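Long-range contacts in dendroaspis polylepis MT9 (Dendroaspis polylepis, PDB 6R5M), which antagonizes the muscarinic type 2 acetylcholine receptor and reverses the arterial relaxation that agonists of this receptor induce: residues 1-5 / 51-57; 17-23 / 35-39. All blocks are in the same frame, centred on the assembly; numbering follows the deposited sequence.

Interaction 1. Residues 1-5 / 51-57; sequences TICHI and TSDKCNY
The imidazole of His-4 lies against the C-terminal residues, and the ring of Tyr-57 turns an edge toward its face. The pair is an offset edge-to-face stack, centroids 5.7 Å apart and planes at 67°. His-4 has chi1 m, Tyr-57 chi1 t. A water bridges His-4 NE2 and Lys-54 O, 2.8 Å from each.

Residues 2-4 are an extended strand. Residues 51-57 form no regular strand, but a type II beta turn runs from Ser-52 to Cys-55, and CA of Ile-2 lies 4.7 Å from CA of Asp-53. Lys-54, at the left-handed corner (phi 62°, psi 21°), hydrogen-bonds through N to Ile-2 O at 2.8 Å. Asp-53, chi1 m, swings its carboxylate back so that OD1 accepts Ile-2 N at 2.8 Å.

Asn-56, chi1 p, acts like a strand neighbour through its amide: OD1 accepts His-4 N at 2.8 Å, and ND2 gives to His-4 O at 2.9 Å. ND2 also hydrogen-bonds Tyr-23 O of strand 22-27. CG2 of Thr-1 packs 3.6 Å from Ser-52 C.

This joining of the N-terminal strand to the C-terminal tail, beside the disulfides Cys-3 to Cys-22 and Cys-50 to Cys-55, belongs to the disulfide-rich core of the three-finger toxin fold.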
loop_
_atom_site.group_PDB
_atom_site.type_symbol
_atom_site.label_atom_id
_atom_site.label_comp_id
_atom_site.label_asym_id
_atom_site.label_seq_id
_atom_site.Cartn_x
_atom_site.Cartn_y
_atom_site.Cartn_z
ATOM N N THR A 1 -4.509 -5.936 -9.936
ATOM C CA THR A 1 -4.351 -4.488 -9.876
ATOM C C THR A 1 -2.863 -4.126 -9.754
ATOM O O THR A 1 -2.116 -4.828 -9.082
ATOM C CB THR A 1 -5.235 -3.913 -8.744
ATOM O OG1 THR A 1 -6.565 -4.394 -8.922
ATOM C CG2 THR A 1 -5.278 -2.387 -8.731
ATOM N N ILE A 2 -2.430 -3.058 -10.434
ATOM C CA ILE A 2 -1.045 -2.583 -10.348
ATOM C C ILE A 2 -0.953 -1.669 -9.119
ATOM O O ILE A 2 -1.674 -0.678 -9.040
ATOM C CB ILE A 2 -0.570 -1.901 -11.669
ATOM C CG1 ILE A 2 -0.527 -2.933 -12.836
ATOM C CG2 ILE A 2 0.800 -1.204 -11.480
ATOM C CD1 ILE A 2 -0.619 -2.345 -14.237
ATOM N N CYS A 3 -0.091 -2.016 -8.155
ATOM C CA CYS A 3 0.059 -1.267 -6.906
ATOM C C CYS A 3 1.473 -0.757 -6.702
ATOM O O CYS A 3 2.436 -1.476 -7.000
ATOM C CB CYS A 3 -0.380 -2.114 -5.706
ATOM S SG CYS A 3 -2.025 -2.865 -5.851
ATOM N N HIS A 4 1.595 0.438 -6.079
ATOM C CA HIS A 4 2.888 1.003 -5.648
ATOM C C HIS A 4 3.403 0.082 -4.527
ATOM O O HIS A 4 2.608 -0.370 -3.695
ATOM C CB HIS A 4 2.715 2.434 -5.086
ATOM C CG HIS A 4 2.427 3.490 -6.114
ATOM N ND1 HIS A 4 3.448 4.065 -6.871
ATOM C CD2 HIS A 4 1.257 4.098 -6.428
ATOM C CE1 HIS A 4 2.854 4.963 -7.649
ATOM N NE2 HIS A 4 1.543 5.027 -7.410
ATOM N N ILE A 5 4.702 -0.279 -4.573
ATOM C CA ILE A 5 5.315 -1.133 -3.555
ATOM C C ILE A 5 6.345 -0.335 -2.813
ATOM O O ILE A 5 7.127 0.385 -3.426
ATOM C CB ILE A 5 5.912 -2.469 -4.109
ATOM C CG1 ILE A 5 4.841 -3.313 -4.839
ATOM C CG2 ILE A 5 6.625 -3.299 -3.014
ATOM C CD1 ILE A 5 3.811 -4.091 -3.983
ATOM N N THR A 51 -8.967 0.292 -5.044
ATOM C CA THR A 51 -9.059 -0.781 -6.038
ATOM C C THR A 51 -8.785 -0.373 -7.504
ATOM O O THR A 51 -9.367 -0.961 -8.414
ATOM C CB THR A 51 -10.433 -1.476 -5.914
ATOM O OG1 THR A 51 -11.467 -0.518 -6.147
ATOM C CG2 THR A 51 -10.638 -2.163 -4.560
ATOM N N SER A 52 -7.883 0.578 -7.746
ATOM C CA SER A 52 -7.537 0.963 -9.120
ATOM C C SER A 52 -6.026 1.054 -9.292
ATOM O O SER A 52 -5.319 1.215 -8.301
ATOM C CB SER A 52 -8.234 2.258 -9.517
ATOM O OG SER A 52 -7.811 3.329 -8.691
ATOM N N ASP A 53 -5.511 0.894 -10.533
ATOM C CA ASP A 53 -4.066 0.938 -10.781
ATOM C C ASP A 53 -3.426 2.210 -10.249
ATOM O O ASP A 53 -3.938 3.308 -10.498
ATOM C CB ASP A 53 -3.731 0.783 -12.277
ATOM C CG ASP A 53 -4.020 -0.573 -12.904
ATOM O OD1 ASP A 53 -4.103 -1.574 -12.157
ATOM O OD2 ASP A 53 -4.150 -0.631 -14.146
ATOM N N LYS A 54 -2.302 2.046 -9.507
ATOM C CA LYS A 54 -1.468 3.109 -8.918
ATOM C C LYS A 54 -2.224 3.982 -7.889
ATOM O O LYS A 54 -1.786 5.090 -7.591
ATOM C CB LYS A 54 -0.821 3.959 -10.045
ATOM C CG LYS A 54 0.036 3.124 -11.011
ATOM C CD LYS A 54 0.532 3.904 -12.209
ATOM C CE LYS A 54 -0.449 3.898 -13.356
ATOM N NZ LYS A 54 0.104 4.557 -14.557
ATOM N N CYS A 55 -3.342 3.464 -7.329
ATOM C CA CYS A 55 -4.195 4.200 -6.390
ATOM C C CYS A 55 -3.556 4.452 -5.028
ATOM O O CYS A 55 -3.904 5.447 -4.392
ATOM C CB CYS A 55 -5.559 3.527 -6.241
ATOM S SG CYS A 55 -5.506 1.905 -5.434
ATOM N N ASN A 56 -2.681 3.532 -4.558
ATOM C CA ASN A 56 -2.064 3.621 -3.234
ATOM C C ASN A 56 -0.799 4.505 -3.191
ATOM O O ASN A 56 0.174 4.156 -2.520
ATOM C CB ASN A 56 -1.793 2.205 -2.681
ATOM C CG ASN A 56 -0.744 1.411 -3.445
ATOM O OD1 ASN A 56 -0.589 1.537 -4.661
ATOM N ND2 ASN A 56 -0.002 0.566 -2.737
ATOM N N TYR A 57 -0.828 5.666 -3.872
ATOM C CA TYR A 57 0.302 6.587 -3.896
ATOM C C TYR A 57 0.565 7.220 -2.514
ATOM O O TYR A 57 1.716 7.115 -2.025
ATOM C CB TYR A 57 0.126 7.627 -5.014
ATOM C CG TYR A 57 1.201 8.697 -5.061
ATOM C CD1 TYR A 57 2.404 8.476 -5.728
ATOM C CD2 TYR A 57 1.017 9.928 -4.437
ATOM C CE1 TYR A 57 3.402 9.450 -5.761
ATOM C CE2 TYR A 57 2.012 10.905 -4.456
ATOM C CZ TYR A 57 3.197 10.665 -5.130
ATOM O OH TYR A 57 4.182 11.614 -5.156
ATOM O OXT TYR A 57 -0.385 7.755 -1.900
HETATM O O HOH W 1 0.003 7.172 -8.190
#

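Interaction 2. Residues 17-23 / 35-39; sequences CEENSCY and GCGCP. With PGO (S-1,2-propanediol), chain F.
Cys-17 and Cys-36, both chi1 m, form a disulfide, SG to SG 2.0 Å, chi3 -68°. It ties the loop before strand 22-27 to the end of strand 30-36.

Cys-22 and Cys-36 are an antiparallel non-hydrogen-bonded pair, CA to CA 4.8 Å. Their side chains diverge, and Cys-22 (chi1 m) joins Cys-3 in a disulfide. Tyr-23 and Gly-35 are a hydrogen-bonded pair, CA to CA 5.5 Å. Tyr-23 N gives to Gly-35 O at 3.0 Å, and Gly-35 N to Tyr-23 O at 3.2 Å. Past the strand end, Gly-37 N (phi 76°, which favours glycine) hydrogen-bonds Ser-21 O at 2.8 Å.

Tyr-23 takes chi1 p and chi2 -90°, so its ring lies between Gly-35 and Pro-39. One face lies over Gly-35, where a CB would be tight against CE1. The other makes a CH-pi contact with Pro-39 CG, 3.8 Å from the ring centroid and nearly on the normal. At the ring edge, Tyr-23 CE1 is 3.3 Å from Cys-36 O.

Glu-19, chi1 m, bends at chi2 (92°), which places OE1 3.3 Å from Cys-36 CB. Ser-21 OG, chi1 m, hydrogen-bonds a propanediol, probably from crystallisation, with O2 at 3.3 Å.

The contact closes the base of the central hairpin, strands 22-27 and 30-36. Strand 45-50 lies along strand 22-27 on its other side, and its Val-47 touches both Tyr-23 and Pro-39.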
loop_
_atom_site.group_PDB
_atom_site.type_symbol
_atom_site.label_atom_id
_atom_site.label_comp_id
_atom_site.label_asym_id
_atom_site.label_seq_id
_atom_site.Cartn_x
_atom_site.Cartn_y
_atom_site.Cartn_z
ATOM N N CYS A 17 -0.445 -7.059 -8.996
ATOM C CA CYS A 17 -1.055 -7.902 -7.957
ATOM C C CYS A 17 -2.172 -8.769 -8.501
ATOM O O CYS A 17 -2.928 -8.329 -9.373
ATOM C CB CYS A 17 -1.554 -7.062 -6.782
ATOM S SG CYS A 17 -0.400 -5.783 -6.224
ATOM N N GLU A 18 -2.313 -9.985 -7.925
ATOM C CA GLU A 18 -3.400 -10.921 -8.207
ATOM C C GLU A 18 -4.657 -10.371 -7.529
ATOM O O GLU A 18 -5.767 -10.587 -8.018
ATOM C CB GLU A 18 -3.076 -12.308 -7.628
ATOM C CG GLU A 18 -2.205 -13.167 -8.529
ATOM C CD GLU A 18 -1.569 -14.337 -7.806
ATOM O OE1 GLU A 18 -2.291 -15.318 -7.513
ATOM O OE2 GLU A 18 -0.349 -14.271 -7.527
ATOM N N GLU A 19 -4.463 -9.651 -6.394
ATOM C CA GLU A 19 -5.514 -9.002 -5.605
ATOM C C GLU A 19 -6.100 -7.820 -6.367
ATOM O O GLU A 19 -5.403 -7.162 -7.138
ATOM C CB GLU A 19 -4.976 -8.499 -4.244
ATOM C CG GLU A 19 -4.456 -9.580 -3.308
ATOM C CD GLU A 19 -2.971 -9.885 -3.411
ATOM O OE1 GLU A 19 -2.337 -9.509 -4.423
ATOM O OE2 GLU A 19 -2.436 -10.513 -2.472
ATOM N N ASN A 20 -7.379 -7.532 -6.099
ATOM C CA ASN A 20 -8.109 -6.418 -6.673
ATOM C C ASN A 20 -7.748 -5.097 -5.970
ATOM O O ASN A 20 -7.892 -4.028 -6.567
ATOM C CB ASN A 20 -9.599 -6.685 -6.553
ATOM C CG ASN A 20 -10.450 -5.769 -7.368
ATOM O OD1 ASN A 20 -10.204 -5.501 -8.554
ATOM N ND2 ASN A 20 -11.500 -5.298 -6.744
ATOM N N SER A 21 -7.246 -5.168 -4.718
ATOM C CA SER A 21 -6.909 -3.986 -3.929
ATOM C C SER A 21 -5.413 -3.706 -3.735
ATOM O O SER A 21 -4.563 -4.586 -3.879
ATOM C CB SER A 21 -7.591 -4.033 -2.563
ATOM O OG SER A 21 -8.991 -4.232 -2.651
ATOM N N CYS A 22 -5.128 -2.442 -3.429
ATOM C CA CYS A 22 -3.823 -1.881 -3.084
ATOM C C CYS A 22 -3.998 -1.294 -1.692
ATOM O O CYS A 22 -5.122 -0.945 -1.304
ATOM C CB CYS A 22 -3.403 -0.790 -4.067
ATOM S SG CYS A 22 -3.315 -1.297 -5.799
ATOM N N TYR A 23 -2.898 -1.129 -0.963
ATOM C CA TYR A 23 -2.947 -0.523 0.361
ATOM C C TYR A 23 -1.769 0.384 0.637
ATOM O O TYR A 23 -0.704 0.241 0.033
ATOM C CB TYR A 23 -3.060 -1.591 1.468
ATOM C CG TYR A 23 -1.748 -2.271 1.805
ATOM C CD1 TYR A 23 -1.343 -3.421 1.132
ATOM C CD2 TYR A 23 -0.911 -1.764 2.797
ATOM C CE1 TYR A 23 -0.138 -4.049 1.440
ATOM C CE2 TYR A 23 0.312 -2.365 3.086
ATOM C CZ TYR A 23 0.691 -3.512 2.409
ATOM O OH TYR A 23 1.890 -4.116 2.703
ATOM N N GLY A 35 1.522 -1.915 -0.745
ATOM C CA GLY A 35 1.539 -3.112 -1.562
ATOM C C GLY A 35 0.202 -3.632 -2.014
ATOM O O GLY A 35 -0.764 -2.879 -2.134
ATOM N N CYS A 36 0.163 -4.948 -2.264
ATOM C CA CYS A 36 -0.979 -5.715 -2.754
ATOM C C CYS A 36 -1.965 -6.047 -1.628
ATOM O O CYS A 36 -1.553 -6.287 -0.498
ATOM C CB CYS A 36 -0.493 -6.991 -3.446
ATOM S SG CYS A 36 0.686 -6.720 -4.796
ATOM N N GLY A 37 -3.242 -6.138 -1.972
ATOM C CA GLY A 37 -4.311 -6.500 -1.039
ATOM C C GLY A 37 -4.750 -5.404 -0.078
ATOM O O GLY A 37 -4.354 -4.243 -0.225
ATOM N N CYS A 38 -5.602 -5.765 0.899
ATOM C CA CYS A 38 -6.092 -4.843 1.926
ATOM C C CYS A 38 -5.963 -5.498 3.304
ATOM O O CYS A 38 -6.809 -6.305 3.683
ATOM C CB CYS A 38 -7.518 -4.368 1.643
ATOM S SG CYS A 38 -8.137 -3.133 2.828
ATOM N N PRO A 39 -4.867 -5.227 4.040
ATOM C CA PRO A 39 -4.707 -5.851 5.357
ATOM C C PRO A 39 -5.505 -5.149 6.458
ATOM O O PRO A 39 -5.811 -3.964 6.356
ATOM C CB PRO A 39 -3.195 -5.770 5.613
ATOM C CG PRO A 39 -2.619 -4.907 4.517
ATOM C CD PRO A 39 -3.749 -4.314 3.749
HETATM C C1 PGO F . -7.787 -7.955 -1.875
HETATM C C2 PGO F . -9.084 -8.467 -2.461
HETATM C C3 PGO F . -8.848 -9.303 -3.684
HETATM O O1 PGO F . -7.342 -8.774 -0.796
HETATM O O2 PGO F . -9.928 -7.368 -2.781
#

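How the interactions relate
Interaction 2 is nested within the loop closed by interaction 1, and their centres are about 8 Å apart. Interaction 1 is the more exposed contact, between the chain termini. Interaction 2 is partly buried and holds the two strands of the central hairpin. Their chemistry differs accordingly. Between 1-5 and 51-57, side-chain amide and carboxylate groups supply much of the hydrogen bonding. Between 17-23 and 35-39, the hydrogen bonds are backbone to backbone, with a disulfide across the segments. The two contacts are themselves joined by a disulfide, Cys-3 SG to Cys-22 SG at 2.0 Å, and by a probable hydrogen bond from Thr-1 OG1 to Asn-20 O at 2.7 Å.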